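Local structure of ABC sugar transporter, periplasmic sugar binding protein (Legionella pneumophila subsp. pneumophila, 3ROT) at residues A[150-153]-A[154-158]; A[243-247]-A[248-252]; A[253-256]-A[257-260]. The protein probably binds a sugar in the periplasm and hands it to an ABC transporter for uptake. All blocks are in the same frame, centred on the assembly; numbering follows the deposited sequence.

How the contacts relate
Along the chain contact 1 comes first, on helix 143-158; contacts 2 and 3 follow directly on each other much later, the first where the loop after strand 241-243 turns into helix 247-264, the second further along that helix. Centres of contacts 2 and 3 lie 14 Å apart, whereas contact 1 is 25 Å from contact 2 and 35 Å from contact 3, on the opposite side of the chain's centre from the latter. Strand 241-243 is an outer strand of the five-stranded parallel sheet that helix 143-158 packs on, while helix 247-264 packs on the six-stranded one. Loop 243-247 thus passes between lobes, consistent with the hinged, two-lobed build of periplasmic binding proteins.

Contact 1: residues A[150-153]-A[154-158]; sequences YGIK and TILQD
Tyr150 O takes the backbone N-H of Thr154, Ile152 O that of Leu156 and Lys153 O that of Gln157, so 150-153 and 154-158 form one unbroken alpha helix. The Lys153 bond is short, 2.7 Å from Gln157 N to Lys153 O. Gly151 O takes the hydroxyl of Thr154: Thr154 OG1 donates to it over 2.7 Å from above the carbonyl plane. OG1 gets there because it stands between the backbone N and the carbonyl carbon (chi1 59°), and it has a second hydrogen-bond partner in Lys117 NZ. The same rotation sends the methyl toward the ring of Tyr150, the side chains crossing at about a right angle, with Thr154 CG2 3.5 Å from Tyr150 CE2. This is the helix of a beta-alpha-beta unit, linking strand 132-137 to strand 162-167. On its buried side Ile152 and Leu156 lie alongside each other, Ile152 CG2 3.9 Å from Leu156 CD1. Both rest on Phe193 of the sheet, while Ile155 faces helix 112-126. Ile155 CG1 passes 3.6 Å from Gly151 O. Lys153 runs extended beyond CG and forms a salt bridge with Glu165 through NZ.

Contact 2: residues A[243-247]-A[248-252]; sequences MDQQP and FLMGY
Met250, a selenomethionine, reaches back from the first turn of helix 247-264 to the loop residue Gln245, across a helix start with Gln246 at the N-cap. An Asx turn precedes it: Asp244 OD1 accepts from Gln246 N, met from above the carboxylate plane. The Met250 side chain begins with CB 3.2 Å from Pro247 O, a close touch on the carbonyl that accepts from Gly251 N. CG lies anti to the backbone N (chi1 -155°), and the chain stays extended through SE before bending at the last torsion (chi3 -62°). That bend carries the methyl to the loop, Met250 CE lying 3.7 Å from Gln245 CB and 3.4 Å from Gln245 O. Outside the pair, Met250 packs on Tyr17, Asp93 and Thr273, while Gln245 NE2 bonds to Asp225 and weakly to a glycerol, probably from the crystallisation liquor. Leu249 lies alongside Gln246, their side chains pointing the same way. Pro247, whose ring nitrogen has no hydrogen to give, opens the helix and rests against Tyr17 and Ser20. Gln246 O accepts from Met250 N at 3.1 Å, with an N-H...O angle of 159°.

Contact 3: residues A[253-256]-A[257-260]; sequences LSIT and QLVL
Leu253 O receives the backbone N-H of Gln257 at 3.0 Å, the first of four consecutive i to i+4 bonds that tie 253-256 to 257-260. CG of Gln257 comes in beside that N-H, 3.2 Å from Leu253 O. Gln257 CG sits beside its own backbone N, which turns the side chain back toward the preceding turn; a bend at chi2 (-147°) then leads on to the amide, whose NE2 donates to Val269 O. Ser254 comes next: its O accepts from Leu258 N over 3.2 Å, and CG of Leu258 lies against that same oxygen. The hydroxyl of Ser254 turns back to bond with Gly251 O. Ile255 O takes the N-H of Val259, whose CG2 crowds the oxygen at 3.2 Å. Around Ile255 the apolar contacts are loose, 4.4 Å from Ile255 CD1 to Leu258 CD1 and 4.3 Å from Ile255 CG2 to Val259 CG2. Thr256 closes the segment, its O bonded to Leu260 N at 2.9 Å with a nearly straight N-H...O angle of 170°. The hydroxyl of Thr256 lies beside its own N and bonds to Tyr252 O, leaving Thr256 CG2 alongside Leu260, 3.8 Å from Leu260 CD1, with both side chains pointing the same way. One flank of helix 247-264 thus faces strands 89-92, 107-109 and 271-272, with Leu253 on Leu108 and Ile271 and Leu258 on Ile90, and another faces helix 16-32, with Ile255 touching Ala25 and Ala28 and Val259 touching Leu32, the layering of helices over a parallel sheet seen in the alpha/beta lobes of periplasmic binding proteins.

Contact 1: residues A[150-153]-A[154-158]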
# COMPACT_ATOMS: atom_id res chain seq x y z
N TYR A 150 -24.43 -4.03 -1.87
CA TYR A 150 -25.85 -4.32 -2.03
C TYR A 150 -26.09 -5.82 -2.06
O TYR A 150 -27.01 -6.32 -1.41
CB TYR A 150 -26.40 -3.70 -3.32
CG TYR A 150 -27.90 -3.81 -3.41
CD1 TYR A 150 -28.73 -2.91 -2.73
CD2 TYR A 150 -28.51 -4.83 -4.14
CE1 TYR A 150 -30.12 -3.03 -2.78
CE2 TYR A 150 -29.89 -4.96 -4.20
CZ TYR A 150 -30.69 -4.06 -3.51
OH TYR A 150 -32.06 -4.21 -3.57
N GLY A 151 -25.27 -6.53 -2.83
CA GLY A 151 -25.43 -7.97 -2.91
C GLY A 151 -25.26 -8.63 -1.55
O GLY A 151 -25.98 -9.56 -1.21
N ILE A 152 -24.30 -8.15 -0.77
CA ILE A 152 -24.08 -8.73 0.55
C ILE A 152 -25.28 -8.47 1.47
O ILE A 152 -25.77 -9.38 2.13
CB ILE A 152 -22.77 -8.18 1.17
CG1 ILE A 152 -21.57 -8.73 0.39
CG2 ILE A 152 -22.68 -8.57 2.65
CD1 ILE A 152 -20.21 -8.10 0.74
N LYS A 153 -25.74 -7.22 1.48
CA LYS A 153 -26.87 -6.83 2.32
C LYS A 153 -28.17 -7.60 2.04
O LYS A 153 -28.91 -7.91 2.97
CB LYS A 153 -27.12 -5.33 2.16
CG LYS A 153 -25.95 -4.48 2.62
CD LYS A 153 -26.18 -3.02 2.33
CE LYS A 153 -24.93 -2.20 2.64
NZ LYS A 153 -25.10 -0.78 2.24
N THR A 154 -28.43 -7.92 0.78
CA THR A 154 -29.64 -8.67 0.44
C THR A 154 -29.62 -10.03 1.13
O THR A 154 -30.63 -10.47 1.68
CB THR A 154 -29.80 -8.87 -1.09
OG1 THR A 154 -28.67 -9.57 -1.61
CG2 THR A 154 -29.93 -7.53 -1.79
N ILE A 155 -28.47 -10.70 1.11
CA ILE A 155 -28.38 -12.00 1.75
C ILE A 155 -28.54 -11.84 3.26
O ILE A 155 -29.27 -12.59 3.90
CB ILE A 155 -27.02 -12.68 1.46
CG1 ILE A 155 -26.84 -12.85 -0.06
CG2 ILE A 155 -26.95 -14.02 2.18
CD1 ILE A 155 -28.01 -13.50 -0.78
N LEU A 156 -27.87 -10.85 3.83
CA LEU A 156 -27.94 -10.61 5.27
C LEU A 156 -29.34 -10.24 5.73
O LEU A 156 -29.78 -10.64 6.80
CB LEU A 156 -26.97 -9.51 5.68
CG LEU A 156 -25.49 -9.80 5.49
CD1 LEU A 156 -24.69 -8.62 6.01
CD2 LEU A 156 -25.11 -11.08 6.22
N GLN A 157 -30.04 -9.45 4.91
CA GLN A 157 -31.40 -9.05 5.24
C GLN A 157 -32.31 -10.28 5.23
O GLN A 157 -33.13 -10.46 6.12
CB GLN A 157 -31.90 -8.03 4.21
CG GLN A 157 -33.20 -7.34 4.61
CD GLN A 157 -33.89 -6.68 3.43
OE1 GLN A 157 -33.27 -5.95 2.66
NE2 GLN A 157 -35.19 -6.94 3.29
N ASP A 158 -32.14 -11.12 4.21
CA ASP A 158 -32.93 -12.34 4.07
C ASP A 158 -32.90 -13.23 5.30
O ASP A 158 -33.89 -13.88 5.63
CB ASP A 158 -32.44 -13.16 2.88
CG ASP A 158 -33.30 -12.98 1.66
OD1 ASP A 158 -33.29 -11.88 1.06
OD2 ASP A 158 -34.00 -13.95 1.29

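Contact 2: residues A[243-247]-A[248-252]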
# COMPACT_ATOMS: atom_id res chain seq x y z
N MSE A 243 -13.32 -13.74 -2.24
CA MSE A 243 -13.77 -13.83 -3.62
C MSE A 243 -12.61 -13.52 -4.56
O MSE A 243 -11.89 -12.55 -4.37
CB MSE A 243 -14.90 -12.83 -3.88
CG MSE A 243 -16.14 -13.05 -3.03
SE MSE A 243 -16.84 -14.80 -3.30
CE MSE A 243 -17.63 -14.54 -5.03
N ASP A 244 -12.43 -14.35 -5.57
CA ASP A 244 -11.36 -14.12 -6.53
C ASP A 244 -11.93 -13.76 -7.90
O ASP A 244 -12.68 -14.54 -8.47
CB ASP A 244 -10.47 -15.36 -6.64
CG ASP A 244 -9.32 -15.16 -7.62
OD1 ASP A 244 -8.85 -14.02 -7.76
OD2 ASP A 244 -8.89 -16.15 -8.24
N GLN A 245 -11.58 -12.57 -8.40
CA GLN A 245 -12.05 -12.11 -9.72
C GLN A 245 -11.03 -12.48 -10.82
O GLN A 245 -11.28 -12.23 -11.99
CB GLN A 245 -12.22 -10.59 -9.74
CG GLN A 245 -12.88 -9.97 -8.53
CD GLN A 245 -12.97 -8.46 -8.63
OE1 GLN A 245 -13.64 -7.92 -9.50
NE2 GLN A 245 -12.27 -7.76 -7.73
N GLN A 246 -9.90 -13.05 -10.43
CA GLN A 246 -8.83 -13.43 -11.37
C GLN A 246 -8.35 -12.24 -12.21
O GLN A 246 -8.50 -12.25 -13.43
CB GLN A 246 -9.29 -14.56 -12.30
CG GLN A 246 -9.65 -15.85 -11.58
CD GLN A 246 -9.69 -17.05 -12.50
OE1 GLN A 246 -10.64 -17.24 -13.27
NE2 GLN A 246 -8.66 -17.88 -12.42
N PRO A 247 -7.78 -11.22 -11.57
CA PRO A 247 -7.29 -10.03 -12.29
C PRO A 247 -6.27 -10.30 -13.41
O PRO A 247 -6.29 -9.62 -14.43
CB PRO A 247 -6.71 -9.15 -11.18
CG PRO A 247 -6.45 -10.09 -10.04
CD PRO A 247 -7.63 -11.04 -10.11
N PHE A 248 -5.39 -11.27 -13.21
CA PHE A 248 -4.39 -11.60 -14.23
C PHE A 248 -5.09 -12.00 -15.53
O PHE A 248 -4.73 -11.54 -16.61
CB PHE A 248 -3.50 -12.76 -13.75
CG PHE A 248 -2.41 -13.12 -14.72
CD1 PHE A 248 -1.11 -12.65 -14.54
CD2 PHE A 248 -2.69 -13.91 -15.84
CE1 PHE A 248 -0.10 -12.97 -15.46
CE2 PHE A 248 -1.69 -14.24 -16.76
CZ PHE A 248 -0.39 -13.76 -16.57
N LEU A 249 -6.10 -12.86 -15.40
CA LEU A 249 -6.88 -13.33 -16.54
C LEU A 249 -7.61 -12.16 -17.20
O LEU A 249 -7.67 -12.06 -18.43
CB LEU A 249 -7.91 -14.37 -16.06
CG LEU A 249 -8.72 -15.07 -17.16
CD1 LEU A 249 -7.79 -15.87 -18.06
CD2 LEU A 249 -9.77 -15.98 -16.53
N MSE A 250 -8.16 -11.29 -16.36
CA MSE A 250 -8.88 -10.10 -16.81
C MSE A 250 -7.93 -9.29 -17.68
O MSE A 250 -8.26 -8.92 -18.81
CB MSE A 250 -9.29 -9.28 -15.58
CG MSE A 250 -10.50 -8.37 -15.75
SE MSE A 250 -10.85 -7.45 -14.06
CE MSE A 250 -11.21 -8.94 -12.95
N GLY A 251 -6.74 -9.03 -17.15
CA GLY A 251 -5.75 -8.27 -17.90
C GLY A 251 -5.37 -8.93 -19.21
O GLY A 251 -5.49 -8.32 -20.27
N TYR A 252 -4.92 -10.18 -19.13
CA TYR A 252 -4.50 -10.94 -20.30
C TYR A 252 -5.57 -10.98 -21.39
O TYR A 252 -5.32 -10.62 -22.55
CB TYR A 252 -4.15 -12.38 -19.89
CG TYR A 252 -3.39 -13.14 -20.94
CD1 TYR A 252 -1.99 -13.23 -20.89
CD2 TYR A 252 -4.05 -13.72 -22.03
CE1 TYR A 252 -1.28 -13.86 -21.90
CE2 TYR A 252 -3.34 -14.36 -23.04
CZ TYR A 252 -1.96 -14.42 -22.98
OH TYR A 252 -1.26 -15.02 -24.01

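Contact 3: residues A[253-256]-A[257-260]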
# COMPACT_ATOMS: atom_id res chain seq x y z
N LEU A 253 -6.76 -11.40 -21.02
CA LEU A 253 -7.85 -11.49 -21.97
C LEU A 253 -8.34 -10.18 -22.56
O LEU A 253 -8.76 -10.16 -23.72
CB LEU A 253 -9.03 -12.26 -21.35
CG LEU A 253 -8.82 -13.77 -21.22
CD1 LEU A 253 -10.09 -14.41 -20.61
CD2 LEU A 253 -8.52 -14.36 -22.60
N SER A 254 -8.29 -9.09 -21.81
CA SER A 254 -8.76 -7.82 -22.37
C SER A 254 -7.81 -7.32 -23.47
O SER A 254 -8.26 -6.89 -24.53
CB SER A 254 -8.94 -6.75 -21.27
OG SER A 254 -7.71 -6.20 -20.85
N ILE A 255 -6.50 -7.39 -23.25
CA ILE A 255 -5.57 -6.94 -24.29
C ILE A 255 -5.65 -7.88 -25.50
O ILE A 255 -5.60 -7.44 -26.65
CB ILE A 255 -4.10 -6.90 -23.77
CG1 ILE A 255 -3.94 -5.80 -22.72
CG2 ILE A 255 -3.13 -6.66 -24.92
CD1 ILE A 255 -4.42 -4.43 -23.18
N THR A 256 -5.80 -9.18 -25.21
CA THR A 256 -5.90 -10.18 -26.27
C THR A 256 -7.07 -9.90 -27.20
O THR A 256 -6.93 -9.98 -28.42
CB THR A 256 -6.04 -11.61 -25.67
OG1 THR A 256 -4.84 -11.96 -24.98
CG2 THR A 256 -6.29 -12.65 -26.77
N GLN A 257 -8.23 -9.56 -26.64
CA GLN A 257 -9.39 -9.28 -27.48
C GLN A 257 -9.22 -8.01 -28.30
O GLN A 257 -9.62 -7.96 -29.47
CB GLN A 257 -10.67 -9.17 -26.65
CG GLN A 257 -11.07 -10.46 -25.94
CD GLN A 257 -12.58 -10.60 -25.81
OE1 GLN A 257 -13.26 -11.00 -26.76
NE2 GLN A 257 -13.11 -10.27 -24.64
N LEU A 258 -8.63 -6.98 -27.70
CA LEU A 258 -8.43 -5.73 -28.41
C LEU A 258 -7.56 -5.99 -29.63
O LEU A 258 -7.83 -5.45 -30.70
CB LEU A 258 -7.77 -4.68 -27.51
CG LEU A 258 -8.68 -3.96 -26.51
CD1 LEU A 258 -7.84 -3.07 -25.61
CD2 LEU A 258 -9.72 -3.14 -27.26
N VAL A 259 -6.55 -6.83 -29.48
CA VAL A 259 -5.64 -7.15 -30.57
C VAL A 259 -6.29 -8.03 -31.64
O VAL A 259 -6.20 -7.72 -32.83
CB VAL A 259 -4.36 -7.86 -30.05
CG1 VAL A 259 -3.49 -8.32 -31.23
CG2 VAL A 259 -3.58 -6.92 -29.14
N LEU A 260 -6.96 -9.11 -31.22
CA LEU A 260 -7.63 -10.01 -32.15
C LEU A 260 -8.63 -9.21 -32.98
O LEU A 260 -8.90 -9.52 -34.14
CB LEU A 260 -8.37 -11.12 -31.40
CG LEU A 260 -7.52 -12.18 -30.68
CD1 LEU A 260 -8.43 -13.11 -29.87
CD2 LEU A 260 -6.71 -12.97 -31.68